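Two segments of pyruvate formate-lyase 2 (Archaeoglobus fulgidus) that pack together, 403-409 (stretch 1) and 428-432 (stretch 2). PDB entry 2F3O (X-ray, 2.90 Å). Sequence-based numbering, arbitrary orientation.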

# COMPACT_ATOMS: atom_id res chain seq x y z
N ALA A 403 -17.62 -31.12 -0.63
CA ALA A 403 -18.43 -29.96 -0.27
C ALA A 403 -17.65 -28.92 0.51
O ALA A 403 -17.93 -27.73 0.42
CB ALA A 403 -19.65 -30.38 0.57
N ALA A 404 -16.69 -29.41 1.28
CA ALA A 404 -15.91 -28.56 2.17
C ALA A 404 -14.88 -27.73 1.42
O ALA A 404 -14.71 -26.56 1.72
CB ALA A 404 -15.25 -29.40 3.25
N VAL A 405 -14.19 -28.33 0.45
CA VAL A 405 -13.18 -27.59 -0.31
C VAL A 405 -13.83 -26.66 -1.34
O VAL A 405 -13.20 -25.70 -1.80
CB VAL A 405 -12.10 -28.49 -1.00
CG1 VAL A 405 -11.52 -29.49 -0.02
CG2 VAL A 405 -12.63 -29.19 -2.20
N LYS A 406 -15.08 -26.94 -1.68
CA LYS A 406 -15.84 -26.10 -2.61
C LYS A 406 -16.26 -24.83 -1.87
O LYS A 406 -16.26 -23.74 -2.44
CB LYS A 406 -17.04 -26.88 -3.14
CG LYS A 406 -17.80 -26.26 -4.29
CD LYS A 406 -18.71 -27.30 -4.96
CE LYS A 406 -17.95 -28.62 -5.19
NZ LYS A 406 -18.53 -29.56 -6.24
N ALA A 407 -16.59 -24.99 -0.58
CA ALA A 407 -17.00 -23.90 0.27
C ALA A 407 -15.83 -22.97 0.49
O ALA A 407 -15.99 -21.76 0.45
CB ALA A 407 -17.47 -24.41 1.60
N LEU A 408 -14.66 -23.56 0.70
CA LEU A 408 -13.46 -22.79 0.97
C LEU A 408 -12.98 -22.07 -0.28
O LEU A 408 -12.64 -20.90 -0.21
CB LEU A 408 -12.38 -23.65 1.61
CG LEU A 408 -12.71 -24.12 3.03
CD1 LEU A 408 -11.82 -25.26 3.40
CD2 LEU A 408 -12.65 -23.03 4.08
N LYS A 409 -13.02 -22.73 -1.43
CA LYS A 409 -12.67 -22.05 -2.68
C LYS A 409 -13.56 -20.84 -2.98
O LYS A 409 -13.07 -19.88 -3.54
CB LYS A 409 -12.59 -23.02 -3.87
CG LYS A 409 -11.18 -23.46 -4.15
CD LYS A 409 -11.13 -24.85 -4.75
CE LYS A 409 -11.34 -24.84 -6.26
NZ LYS A 409 -10.72 -26.04 -6.91
N GLU A 428 -16.89 -26.55 12.25
CA GLU A 428 -16.21 -25.46 11.53
C GLU A 428 -14.97 -25.89 10.75
O GLU A 428 -14.14 -26.65 11.26
CB GLU A 428 -15.84 -24.37 12.51
CG GLU A 428 -17.01 -23.95 13.37
CD GLU A 428 -16.94 -24.55 14.77
OE1 GLU A 428 -16.20 -24.02 15.61
OE2 GLU A 428 -17.64 -25.55 15.02
N ILE A 429 -14.86 -25.40 9.52
CA ILE A 429 -13.75 -25.73 8.64
C ILE A 429 -12.93 -24.49 8.30
O ILE A 429 -13.44 -23.36 8.33
CB ILE A 429 -14.23 -26.41 7.35
CG1 ILE A 429 -15.28 -25.56 6.65
CG2 ILE A 429 -14.81 -27.77 7.65
CD1 ILE A 429 -15.45 -25.94 5.21
N ALA A 430 -11.66 -24.72 7.98
CA ALA A 430 -10.67 -23.65 7.89
C ALA A 430 -9.41 -24.18 7.25
O ALA A 430 -9.09 -25.34 7.44
CB ALA A 430 -10.34 -23.07 9.29
N PRO A 431 -8.71 -23.35 6.47
CA PRO A 431 -7.33 -23.66 6.06
C PRO A 431 -6.46 -23.96 7.27
O PRO A 431 -6.53 -23.24 8.25
CB PRO A 431 -6.86 -22.37 5.37
CG PRO A 431 -7.93 -21.35 5.64
CD PRO A 431 -9.19 -22.09 5.87
N PHE A 432 -5.68 -25.03 7.22
CA PHE A 432 -4.92 -25.47 8.37
C PHE A 432 -3.66 -24.66 8.59
O PHE A 432 -2.73 -24.67 7.79
CB PHE A 432 -4.59 -26.96 8.26
CG PHE A 432 -3.84 -27.53 9.45
CD1 PHE A 432 -4.20 -27.21 10.75
CD2 PHE A 432 -2.81 -28.43 9.25
CE1 PHE A 432 -3.49 -27.75 11.82
CE2 PHE A 432 -2.10 -28.97 10.32
CZ PHE A 432 -2.45 -28.63 11.60

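The backbone sets the terms of this contact. Residues 403-409 lie within a longer helix, and a strand that includes Ile429 to Pro431 runs across it, with an angle of 61° between their N-to-C directions and a closest approach of 9.3 Å between the axes. The two elements cross obliquely, and the contact is a short patch. The register is brief: Ala404 CA sits 7.4 Å from Ile429 CA, and Leu408 CA sits 7.5 Å from Ala430 CA. The nearest-CA pairs advance four residues on the helix and one on the strand.

No hydrogen bond links the two stretches. Inside the helix the backbone polar groups pair with one another: Ala407 N donates to Ala403 O at 3.2 Å, Leu408 N to Ala404 O at 3.2 Å, and Lys409 N to Val405 O at 3.0 Å. What remains for the interface is apolar packing, and it buries a modest 191 Å² counting both sides.

The centre of that packing is Ile429. Its CA-to-CB bond points toward the helix, and its p, t rotamer places CD1 among three helix residues. Ile429 CD1 lies 4.0 Å from Ala404 CB, 4.4 Å from Ala407 CB and 3.9 Å from Leu408 CG. Positions 404, 407 and 408 follow the i, i+3, i+4 spacing that brings residues onto one side of a helix, and all three direct their CA-to-CB bonds toward the strand. Two of them are alanines, whose short methyl side chains let the isoleucine tip come close to the helix backbone. Ile429 CD1 reaches 3.6 Å from Ala404 O, a van der Waals contact with a carbonyl already engaged by Leu408 N.

Leu408 carries the contact further along the strand. In the m, t rotamer, Leu408 CD2 stands 4.0 Å from Pro431 CD, an apolar pairing of a methyl with the proline ring, and 4.3 Å from Ala430 CA. Ala430 itself turns its CB away from the helix, so the leucine meets its backbone; the CA-to-CB bond of Pro431 is sideways, and its ring carbon CD makes the contact. Of the strand residues, Ile429 has the largest area covered, 71 Å², and its CA-to-CB bond alone points toward the helix.

The charged side chains stay out of this patch. Lys406, Lys409 and Glu428 make no contact across it, and their polar ends find hydrogen bonds outside the two stretches, some to flanking residues. The rule to read here is compact: small residues beside one isoleucine methyl, a leucine to extend the coverage, and polar groups satisfied away from the seam.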